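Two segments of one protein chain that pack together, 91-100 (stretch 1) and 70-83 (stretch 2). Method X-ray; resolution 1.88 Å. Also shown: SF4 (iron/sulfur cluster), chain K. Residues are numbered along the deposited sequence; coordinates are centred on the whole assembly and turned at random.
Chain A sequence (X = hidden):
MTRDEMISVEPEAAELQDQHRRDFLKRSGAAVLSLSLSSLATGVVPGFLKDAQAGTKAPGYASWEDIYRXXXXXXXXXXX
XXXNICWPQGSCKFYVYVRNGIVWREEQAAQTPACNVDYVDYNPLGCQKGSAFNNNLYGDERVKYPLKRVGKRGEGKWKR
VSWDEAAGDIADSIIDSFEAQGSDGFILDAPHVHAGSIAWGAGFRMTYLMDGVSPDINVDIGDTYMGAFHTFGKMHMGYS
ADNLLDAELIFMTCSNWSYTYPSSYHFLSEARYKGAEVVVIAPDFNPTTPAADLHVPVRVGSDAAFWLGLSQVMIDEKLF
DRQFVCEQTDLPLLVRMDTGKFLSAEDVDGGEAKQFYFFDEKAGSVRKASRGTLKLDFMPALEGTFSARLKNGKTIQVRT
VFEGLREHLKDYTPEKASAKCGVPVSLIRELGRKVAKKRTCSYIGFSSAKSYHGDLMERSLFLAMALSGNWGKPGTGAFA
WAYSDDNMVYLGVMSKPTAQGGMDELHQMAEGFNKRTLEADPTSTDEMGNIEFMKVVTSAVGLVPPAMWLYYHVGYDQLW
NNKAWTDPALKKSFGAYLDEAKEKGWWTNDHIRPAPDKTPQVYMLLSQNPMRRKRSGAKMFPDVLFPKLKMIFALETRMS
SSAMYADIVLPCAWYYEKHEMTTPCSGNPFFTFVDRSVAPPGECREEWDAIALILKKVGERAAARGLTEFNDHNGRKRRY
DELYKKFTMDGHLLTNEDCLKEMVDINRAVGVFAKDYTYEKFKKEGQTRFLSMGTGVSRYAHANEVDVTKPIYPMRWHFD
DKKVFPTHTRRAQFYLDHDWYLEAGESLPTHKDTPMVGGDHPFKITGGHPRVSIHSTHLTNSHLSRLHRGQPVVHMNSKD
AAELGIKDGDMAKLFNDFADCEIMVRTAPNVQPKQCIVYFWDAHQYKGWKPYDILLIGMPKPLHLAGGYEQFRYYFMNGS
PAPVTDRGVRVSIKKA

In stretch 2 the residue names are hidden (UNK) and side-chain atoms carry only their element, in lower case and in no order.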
ATOM      1  N   SER A  91       9.328  -0.704   9.723  1.00 24.02           N
ATOM      2  CA  SER A  91      10.433  -1.418  10.355  1.00 24.31           C
ATOM      3  C   SER A  91       9.981  -2.784  10.769  1.00 23.74           C
ATOM      4  O   SER A  91      10.299  -3.270  11.868  1.00 23.41           O
ATOM      5  CB  SER A  91      11.030  -0.718  11.605  1.00 25.28           C
ATOM      6  OG  SER A  91      11.671   0.442  11.213  1.00 33.93           O
ATOM      7  N   CYS A  92       9.250  -3.400   9.858  1.00 22.02           N
ATOM      8  CA  CYS A  92       8.678  -4.699  10.084  1.00 21.98           C
ATOM      9  C   CYS A  92       9.684  -5.780   9.873  1.00 21.34           C
ATOM     10  O   CYS A  92      10.259  -5.846   8.799  1.00 23.81           O
ATOM     11  CB  CYS A  92       7.551  -4.898   9.084  1.00 20.90           C
ATOM     12  SG  CYS A  92       6.388  -3.570   8.984  1.00 22.68           S
ATOM     13  N   LYS A  93       9.883  -6.633  10.884  1.00 20.62           N
ATOM     14  CA  LYS A  93      10.814  -7.729  10.827  1.00 21.64           C
ATOM     15  C   LYS A  93      10.156  -8.941  10.163  1.00 21.91           C
ATOM     16  O   LYS A  93       9.086  -9.393  10.613  1.00 21.52           O
ATOM     17  CB  LYS A  93      11.269  -8.111  12.216  1.00 20.79           C
ATOM     18  CG  LYS A  93      12.452  -9.127  12.188  1.00 20.64           C
ATOM     19  CD  LYS A  93      13.117  -9.292  13.574  1.00 22.28           C
ATOM     20  CE  LYS A  93      12.165  -9.972  14.569  1.00 23.58           C
ATOM     21  NZ  LYS A  93      12.834 -10.547  15.778  1.00 21.16           N
ATOM     22  N   PHE A  94      10.775  -9.420   9.095  1.00 22.43           N
ATOM     23  CA  PHE A  94      10.301 -10.604   8.389  1.00 23.19           C
ATOM     24  C   PHE A  94      11.285 -11.738   8.432  1.00 22.76           C
ATOM     25  O   PHE A  94      12.495 -11.541   8.490  1.00 21.41           O
ATOM     26  CB  PHE A  94      10.064 -10.299   6.918  1.00 23.70           C
ATOM     27  CG  PHE A  94       8.762  -9.591   6.641  1.00 23.50           C
ATOM     28  CD1 PHE A  94       8.586  -8.318   7.031  1.00 24.23           C
ATOM     29  CD2 PHE A  94       7.707 -10.246   6.020  1.00 22.22           C
ATOM     30  CE1 PHE A  94       7.421  -7.659   6.775  1.00 24.41           C
ATOM     31  CE2 PHE A  94       6.535  -9.593   5.764  1.00 22.34           C
ATOM     32  CZ  PHE A  94       6.388  -8.294   6.158  1.00 23.77           C
ATOM     33  N   TYR A  95      10.723 -12.924   8.325  1.00 21.78           N
ATOM     34  CA  TYR A  95      11.469 -14.114   7.987  1.00 22.33           C
ATOM     35  C   TYR A  95      11.512 -14.089   6.495  1.00 23.23           C
ATOM     36  O   TYR A  95      10.475 -13.926   5.847  1.00 22.96           O
ATOM     37  CB  TYR A  95      10.734 -15.336   8.422  1.00 22.76           C
ATOM     38  CG  TYR A  95      10.628 -15.500   9.892  1.00 21.02           C
ATOM     39  CD1 TYR A  95      11.780 -15.516  10.707  1.00 21.33           C
ATOM     40  CD2 TYR A  95       9.393 -15.712  10.492  1.00 21.30           C
ATOM     41  CE1 TYR A  95      11.675 -15.684  12.069  1.00 22.64           C
ATOM     42  CE2 TYR A  95       9.306 -15.937  11.811  1.00 20.04           C
ATOM     43  CZ  TYR A  95      10.436 -15.910  12.605  1.00 21.78           C
ATOM     44  OH  TYR A  95      10.319 -16.089  13.959  1.00 22.95           O
ATOM     45  N   VAL A  96      12.713 -14.190   5.959  1.00 23.05           N
ATOM     46  CA  VAL A  96      12.946 -14.309   4.518  1.00 23.06           C
ATOM     47  C   VAL A  96      13.329 -15.737   4.222  1.00 22.89           C
ATOM     48  O   VAL A  96      14.360 -16.257   4.732  1.00 22.83           O
ATOM     49  CB  VAL A  96      14.047 -13.328   4.060  1.00 21.81           C
ATOM     50  CG1 VAL A  96      14.327 -13.466   2.497  1.00 23.07           C
ATOM     51  CG2 VAL A  96      13.587 -11.892   4.443  1.00 22.28           C
ATOM     52  N   TYR A  97      12.489 -16.411   3.436  1.00 23.51           N
ATOM     53  CA  TYR A  97      12.615 -17.862   3.205  1.00 22.75           C
ATOM     54  C   TYR A  97      13.292 -18.096   1.878  1.00 23.94           C
ATOM     55  O   TYR A  97      12.799 -17.667   0.847  1.00 23.83           O
ATOM     56  CB  TYR A  97      11.257 -18.557   3.148  1.00 23.00           C
ATOM     57  CG  TYR A  97      10.457 -18.495   4.401  1.00 21.33           C
ATOM     58  CD1 TYR A  97       9.745 -17.344   4.727  1.00 23.56           C
ATOM     59  CD2 TYR A  97      10.333 -19.611   5.208  1.00 22.65           C
ATOM     60  CE1 TYR A  97       8.984 -17.282   5.836  1.00 22.95           C
ATOM     61  CE2 TYR A  97       9.541 -19.575   6.376  1.00 22.76           C
ATOM     62  CZ  TYR A  97       8.871 -18.405   6.669  1.00 22.60           C
ATOM     63  OH  TYR A  97       8.103 -18.318   7.784  1.00 22.87           O
ATOM     64  N   VAL A  98      14.450 -18.738   1.923  1.00 24.34           N
ATOM     65  CA  VAL A  98      15.258 -18.929   0.731  1.00 24.32           C
ATOM     66  C   VAL A  98      15.175 -20.388   0.358  1.00 25.38           C
ATOM     67  O   VAL A  98      15.296 -21.248   1.210  1.00 24.35           O
ATOM     68  CB  VAL A  98      16.726 -18.553   0.989  1.00 25.13           C
ATOM     69  CG1 VAL A  98      17.627 -18.965  -0.212  1.00 23.69           C
ATOM     70  CG2 VAL A  98      16.850 -17.083   1.331  1.00 24.51           C
ATOM     71  N   ARG A  99      14.969 -20.672  -0.916  1.00 26.63           N
ATOM     72  CA  ARG A  99      15.178 -21.998  -1.362  1.00 28.77           C
ATOM     73  C   ARG A  99      15.699 -22.046  -2.783  1.00 29.34           C
ATOM     74  O   ARG A  99      15.453 -21.149  -3.591  1.00 28.46           O
ATOM     75  CB  ARG A  99      13.939 -22.863  -1.141  1.00 29.53           C
ATOM     76  CG  ARG A  99      12.778 -22.478  -1.904  1.00 29.66           C
ATOM     77  CD  ARG A  99      11.580 -23.329  -1.496  1.00 29.10           C
ATOM     78  NE  ARG A  99      10.575 -23.152  -2.510  1.00 27.75           N
ATOM     79  CZ  ARG A  99       9.295 -23.491  -2.422  1.00 26.94           C
ATOM     80  NH1 ARG A  99       8.777 -24.048  -1.321  1.00 23.48           N
ATOM     81  NH2 ARG A  99       8.528 -23.242  -3.481  1.00 24.94           N
ATOM     82  N   ASN A 100      16.506 -23.074  -3.037  1.00 30.94           N
ATOM     83  CA  ASN A 100      17.158 -23.199  -4.326  1.00 31.68           C
ATOM     84  C   ASN A 100      17.876 -21.889  -4.655  1.00 31.23           C
ATOM     85  O   ASN A 100      17.834 -21.446  -5.782  1.00 32.41           O
ATOM     86  CB  ASN A 100      16.098 -23.519  -5.395  1.00 33.18           C
ATOM     87  CG  ASN A 100      15.263 -24.772  -5.051  1.00 35.90           C
ATOM     88  OD1 ASN A 100      15.790 -25.755  -4.529  1.00 41.60           O
ATOM     89  ND2 ASN A 100      13.964 -24.736  -5.362  1.00 40.69           N
ATOM     90  N   UNK A  70       4.446 -30.533   0.023  1.00 30.49           N
ATOM     91  CA  UNK A  70       5.572 -30.206  -0.864  1.00 31.01           C
ATOM     92  C   UNK A  70       5.948 -28.740  -0.949  1.00 29.78           C
ATOM     93  O   UNK A  70       7.098 -28.432  -1.110  1.00 29.42           O
ATOM     94  c   UNK A  70       6.346 -33.906  -4.332  1.00 36.42           C
ATOM     95  n   UNK A  70       6.915 -34.252  -5.700  1.00 38.02           N
ATOM     96  c   UNK A  70       5.316 -30.686  -2.320  1.00 32.23           C
ATOM     97  c   UNK A  70       5.974 -32.412  -4.123  1.00 34.83           C
ATOM     98  c   UNK A  70       5.793 -32.100  -2.605  1.00 34.97           C
ATOM     99  N   UNK A  71       4.986 -27.832  -0.906  1.00 29.34           N
ATOM    100  CA  UNK A  71       5.286 -26.421  -1.066  1.00 28.62           C
ATOM    101  C   UNK A  71       5.811 -25.773   0.215  1.00 26.94           C
ATOM    102  O   UNK A  71       6.466 -24.720   0.162  1.00 27.30           O
ATOM    103  o   UNK A  71       4.517 -25.559  -5.077  1.00 39.63           O
ATOM    104  o   UNK A  71       5.316 -24.273  -3.479  1.00 41.00           O
ATOM    105  c   UNK A  71       4.556 -25.188  -3.899  1.00 36.65           C
ATOM    106  c   UNK A  71       3.644 -25.913  -2.925  1.00 33.79           C
ATOM    107  c   UNK A  71       4.036 -25.659  -1.486  1.00 30.36           C
ATOM    108  N   UNK A  72       5.475 -26.365   1.349  1.00 25.78           N
ATOM    109  CA  UNK A  72       5.774 -25.798   2.660  1.00 24.94           C
ATOM    110  C   UNK A  72       7.145 -26.377   3.099  1.00 24.52           C
ATOM    111  O   UNK A  72       7.275 -27.186   4.040  1.00 23.81           O
ATOM    112  c   UNK A  72       4.621 -26.093   3.651  1.00 24.52           C
ATOM    113  c   UNK A  72       4.954 -24.026   5.149  1.00 22.24           C
ATOM    114  n   UNK A  72       5.216 -25.098   7.079  1.00 24.12           N
ATOM    115  c   UNK A  72       4.864 -22.878   4.326  1.00 23.77           C
ATOM    116  c   UNK A  72       4.815 -25.423   4.926  1.00 23.56           C
ATOM    117  c   UNK A  72       5.055 -21.632   4.912  1.00 22.04           C
ATOM    118  c   UNK A  72       5.213 -23.858   6.523  1.00 23.64           C
ATOM    119  c   UNK A  72       5.003 -26.021   6.120  1.00 24.03           C
ATOM    120  c   UNK A  72       5.365 -22.596   7.116  1.00 21.78           C
ATOM    121  c   UNK A  72       5.325 -21.509   6.285  1.00 23.08           C
ATOM    122  N   UNK A  73       8.161 -25.939   2.365  1.00 23.99           N
ATOM    123  CA  UNK A  73       9.530 -26.416   2.499  1.00 24.50           C
ATOM    124  C   UNK A  73      10.441 -25.296   2.034  1.00 24.18           C
ATOM    125  O   UNK A  73      10.053 -24.491   1.208  1.00 25.20           O
ATOM    126  c   UNK A  73       9.756 -27.642   1.617  1.00 25.14           C
ATOM    127  n   UNK A  73       9.065 -32.086   2.568  1.00 29.52           N
ATOM    128  c   UNK A  73       8.270 -31.099   1.820  1.00 27.17           C
ATOM    129  c   UNK A  73       9.084 -28.828   2.181  1.00 26.06           C
ATOM    130  c   UNK A  73       9.163 -29.992   1.299  1.00 26.30           C
ATOM    131  N   UNK A  74      11.644 -25.240   2.577  1.00 24.06           N
ATOM    132  CA  UNK A  74      12.582 -24.189   2.229  1.00 24.40           C
ATOM    133  C   UNK A  74      13.954 -24.619   2.721  1.00 24.16           C
ATOM    134  O   UNK A  74      14.072 -25.621   3.421  1.00 23.25           O
ATOM    135  c   UNK A  74       9.469 -23.406   4.699  1.00 25.21           C
ATOM    136  c   UNK A  74       8.529 -23.605   5.717  1.00 24.96           C
ATOM    137  c   UNK A  74      11.141 -23.123   6.427  1.00 25.44           C
ATOM    138  c   UNK A  74      10.205 -23.342   7.432  1.00 25.27           C
ATOM    139  c   UNK A  74      12.026 -22.909   4.308  1.00 25.21           C
ATOM    140  n   UNK A  74      12.489 -22.898   6.513  1.00 25.43           N
ATOM    141  c   UNK A  74      10.803 -23.158   5.056  1.00 27.11           C
ATOM    142  c   UNK A  74       8.894 -23.556   7.052  1.00 25.27           C
ATOM    143  c   UNK A  74      13.015 -22.742   5.247  1.00 26.18           C
ATOM    144  c   UNK A  74      12.184 -22.859   2.856  1.00 24.61           C
ATOM    145  N   UNK A  75      14.981 -23.866   2.348  1.00 24.46           N
ATOM    146  CA  UNK A  75      16.350 -24.237   2.731  1.00 24.68           C
ATOM    147  C   UNK A  75      16.833 -23.476   3.965  1.00 24.92           C
ATOM    148  O   UNK A  75      17.512 -24.037   4.822  1.00 25.81           O
ATOM    149  o   UNK A  75      16.521 -26.004   0.546  1.00 25.71           O
ATOM    150  c   UNK A  75      17.066 -24.896   0.360  1.00 26.73           C
ATOM    151  o   UNK A  75      17.479 -24.525  -0.768  1.00 27.84           O
ATOM    152  c   UNK A  75      17.310 -23.968   1.564  1.00 24.86           C
ATOM    153  N   UNK A  76      16.574 -22.175   3.997  1.00 24.95           N
ATOM    154  CA  UNK A  76      16.993 -21.358   5.135  1.00 24.98           C
ATOM    155  C   UNK A  76      16.124 -20.135   5.319  1.00 23.85           C
ATOM    156  O   UNK A  76      15.321 -19.773   4.467  1.00 23.27           O
ATOM    157  c   UNK A  76      20.011 -19.187   3.995  1.00 28.17           C
ATOM    158  c   UNK A  76      18.702 -20.011   3.873  1.00 27.42           C
ATOM    159  c   UNK A  76      19.978 -18.101   2.865  1.00 31.27           C
ATOM    160  c   UNK A  76      18.457 -20.938   5.002  1.00 25.45           C
ATOM    161  n   UNK A  76      20.848 -16.912   3.082  1.00 30.23           N
ATOM    162  N   UNK A  77      16.282 -19.496   6.462  1.00 23.34           N
ATOM    163  CA  UNK A  77      15.500 -18.318   6.792  1.00 23.37           C
ATOM    164  C   UNK A  77      16.466 -17.318   7.381  1.00 22.68           C
ATOM    165  O   UNK A  77      17.302 -17.675   8.221  1.00 19.03           O
ATOM    166  c   UNK A  77      13.627 -17.336   8.113  1.00 23.67           C
ATOM    167  c   UNK A  77      13.416 -19.709   7.279  1.00 25.56           C
ATOM    168  c   UNK A  77      14.366 -18.613   7.807  1.00 24.55           C
ATOM    169  N   UNK A  78      16.363 -16.089   6.906  1.00 22.67           N
ATOM    170  CA  UNK A  78      17.131 -14.931   7.406  1.00 23.65           C
ATOM    171  C   UNK A  78      16.188 -13.811   7.804  1.00 23.72           C
ATOM    172  O   UNK A  78      15.014 -13.821   7.429  1.00 23.84           O
ATOM    173  o   UNK A  78      18.799 -16.187   4.928  1.00 33.11           O
ATOM    174  c   UNK A  78      18.005 -14.387   6.276  1.00 24.30           C
ATOM    175  n   UNK A  78      20.230 -15.341   6.380  1.00 32.56           N
ATOM    176  c   UNK A  78      19.054 -15.396   5.808  1.00 27.49           C
ATOM    177  N   UNK A  79      16.723 -12.796   8.480  1.00 22.90           N
ATOM    178  CA  UNK A  79      15.960 -11.617   8.772  1.00 23.58           C
ATOM    179  C   UNK A  79      15.901 -10.695   7.566  1.00 22.81           C
ATOM    180  O   UNK A  79      16.882 -10.479   6.877  1.00 21.28           O
ATOM    181  c   UNK A  79      15.099 -13.071  14.085  1.00 24.04           C
ATOM    182  c   UNK A  79      13.778 -13.185  13.744  1.00 22.97           C
ATOM    183  c   UNK A  79      17.654 -11.605  12.051  1.00 22.76           C
ATOM    184  c   UNK A  79      14.113 -12.155  11.588  1.00 23.31           C
ATOM    185  c   UNK A  79      13.291 -12.749  12.519  1.00 22.41           C
ATOM    186  c   UNK A  79      15.929 -12.456  13.166  1.00 22.65           C
ATOM    187  c   UNK A  79      16.585 -11.443  11.236  1.00 22.30           C
ATOM    188  c   UNK A  79      15.474 -12.011  11.908  1.00 21.61           C
ATOM    189  n   UNK A  79      17.261 -12.192  13.234  1.00 24.92           N
ATOM    190  c   UNK A  79      16.594 -10.803   9.918  1.00 23.42           C
ATOM    191  N   UNK A  80      14.717 -10.148   7.322  1.00 23.73           N
ATOM    192  CA  UNK A  80      14.588  -9.113   6.329  1.00 23.39           C
ATOM    193  C   UNK A  80      13.566  -8.067   6.707  1.00 23.49           C
ATOM    194  O   UNK A  80      12.758  -8.234   7.605  1.00 22.71           O
ATOM    195  N   UNK A  81      13.686  -6.948   6.018  1.00 23.26           N
ATOM    196  CA  UNK A  81      12.730  -5.870   6.049  1.00 23.73           C
ATOM    197  C   UNK A  81      12.930  -5.085   4.746  1.00 22.27           C
ATOM    198  O   UNK A  81      13.704  -5.521   3.865  1.00 23.46           O
ATOM    199  o   UNK A  81      11.715  -4.207   7.474  1.00 23.66           O
ATOM    200  c   UNK A  81      12.888  -4.967   7.284  1.00 23.36           C
ATOM    201  N   UNK A  82      12.219  -3.968   4.609  1.00 23.07           N
ATOM    202  CA  UNK A  82      12.198  -3.159   3.379  1.00 23.43           C
ATOM    203  C   UNK A  82      12.675  -1.730   3.679  1.00 24.54           C
ATOM    204  O   UNK A  82      12.304  -1.169   4.687  1.00 25.81           O
ATOM    205  c   UNK A  82      10.777  -3.254   2.815  1.00 22.46           C
ATOM    206  c   UNK A  82      10.201  -4.637   2.942  1.00 23.18           C
ATOM    207  n   UNK A  82       9.810  -6.802   2.895  1.00 24.51           N
ATOM    208  c   UNK A  82      10.600  -5.801   2.378  1.00 25.83           C
ATOM    209  c   UNK A  82       8.999  -6.281   3.803  1.00 23.21           C
ATOM    210  n   UNK A  82       9.209  -4.978   3.850  1.00 25.09           N
ATOM    211  N   UNK A  83      13.539  -1.173   2.829  1.00 23.98           N
ATOM    212  CA  UNK A  83      14.159   0.111   3.124  1.00 24.39           C
ATOM    213  C   UNK A  83      13.397   1.270   2.493  1.00 24.09           C
ATOM    214  O   UNK A  83      13.612   2.406   2.877  1.00 24.02           O
ATOM    215  c   UNK A  83      16.518  -0.872   3.485  1.00 27.75           C
ATOM    216  c   UNK A  83      15.616   0.094   2.693  1.00 25.34           C
ATOM    217  c   UNK A  83      16.454  -2.249   2.880  1.00 29.90           C
ATOM    218  c   UNK A  83      16.177  -0.972   4.976  1.00 29.48           C
TER
HETATM  219 FE1  SF4 K1984       5.338  -2.732   4.446  1.00 26.13          FE
HETATM  220 FE2  SF4 K1984       6.558  -2.927   6.864  1.00 25.31          FE
HETATM  221 FE3  SF4 K1984       7.961  -3.416   4.653  1.00 24.94          FE
HETATM  222 FE4  SF4 K1984       7.155  -0.854   5.217  1.00 25.16          FE
HETATM  223  S1  SF4 K1984       8.686  -2.059   6.368  1.00 26.63           S
HETATM  224  S2  SF4 K1984       7.037  -1.980   3.153  1.00 23.36           S
HETATM  225  S3  SF4 K1984       5.157  -1.301   6.236  1.00 24.81           S
HETATM  226  S4  SF4 K1984       6.182  -4.663   5.418  1.00 26.13           S
HETATM  227  O   HOH W   1      18.022 -26.573  -2.349  1.00 49.24           O

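Position 70 carries four carbons in a row ending in a nitrogen, all clear of stretch 1; the unbranched chain with a terminal amine is Lys70. At position 71 there are three carbons, the third bearing two oxygens, one of them 3.4 Å from Arg99 NH2. A carboxylate on two methylenes is Glu71, and its OE1 forms a salt bridge and a weak hydrogen bond with that nitrogen. Position 72 has one carbon followed by fused five- and six-membered rings with a single nitrogen, an indole whose far end comes near the hydroxyl of Tyr97; this is Trp72.

Position 73 is again four carbons and a terminal nitrogen, with its end leading away from stretch 1, hence Lys73. Its backbone matters more: Arg99 NH1 donates to Lys73 O at 2.9 Å and to Glu71 O at 2.8 Å, both oxygens lying near the guanidinium plane. Position 74 shows a second indole, Trp74, whose face receives the edge of the Tyr97 ring, with planes at 80° and Tyr97 CD2 3.6 Å from Trp74 CD2.

Two carbons, the second with two oxygens, make position 75 a short carboxylate, Asp75. Its OD2 accepts from Asn100 N at 2.9 Å, and a water donates to both Asp75 OD2 and Asn100 OD1. Position 76, with four carbons in a row and a nitrogen, is Lys76; Lys76 CE packs 3.6 Å from Val98 CG2.

At position 77 one carbon carries two others, without heteroatoms: a beta-branched Val77, its CG1 3.5 Å from Tyr95 CB and its CG2 3.7 Å from Tyr97 CD2. Position 78 has two carbons, the second with one oxygen and one nitrogen, the amide of Asn78; Lys76 NZ donates to Asn78 OD1 at 2.9 Å.

Position 79 is a third indole, Trp79. Lys93 CD lies over its six-membered ring, with Lys93 NZ off-centre in a cation-pi contact, 3.5 Å from Trp79 CH2. The Tyr95 ring is nearly parallel to the indole but slid apart. Position 80 has no side-chain atoms and is Gly80; a CB there would clash with Val96 CG2, which sits 3.5 Å from Gly80 CA.

One carbon and one oxygen identify position 81 as Ser81, whose OG donates to Cys92 O at 2.6 Å. Position 82 has one carbon and a five-membered ring with two nitrogens: His82, whose ring edge faces the Phe94 ring and whose ND1 binds FE3 of the iron/sulfur cluster. Position 83, four carbons forked at the second, is Leu83 and makes no contact.

The contact is an antiparallel strand pair. Reciprocal backbone hydrogen bonds join Phe94 with Gly80, Val96 with Asn78 and Val98 with Lys76. Tyr95, Tyr97, Val77 and Trp79 share one face. The arginine anchors one end; at the other, Cys92 SG binds FE2 at 2.2 Å, so both stretches ligate the same cluster.

Stretch 2 (70-83) KEWKWDKVNWGSHL
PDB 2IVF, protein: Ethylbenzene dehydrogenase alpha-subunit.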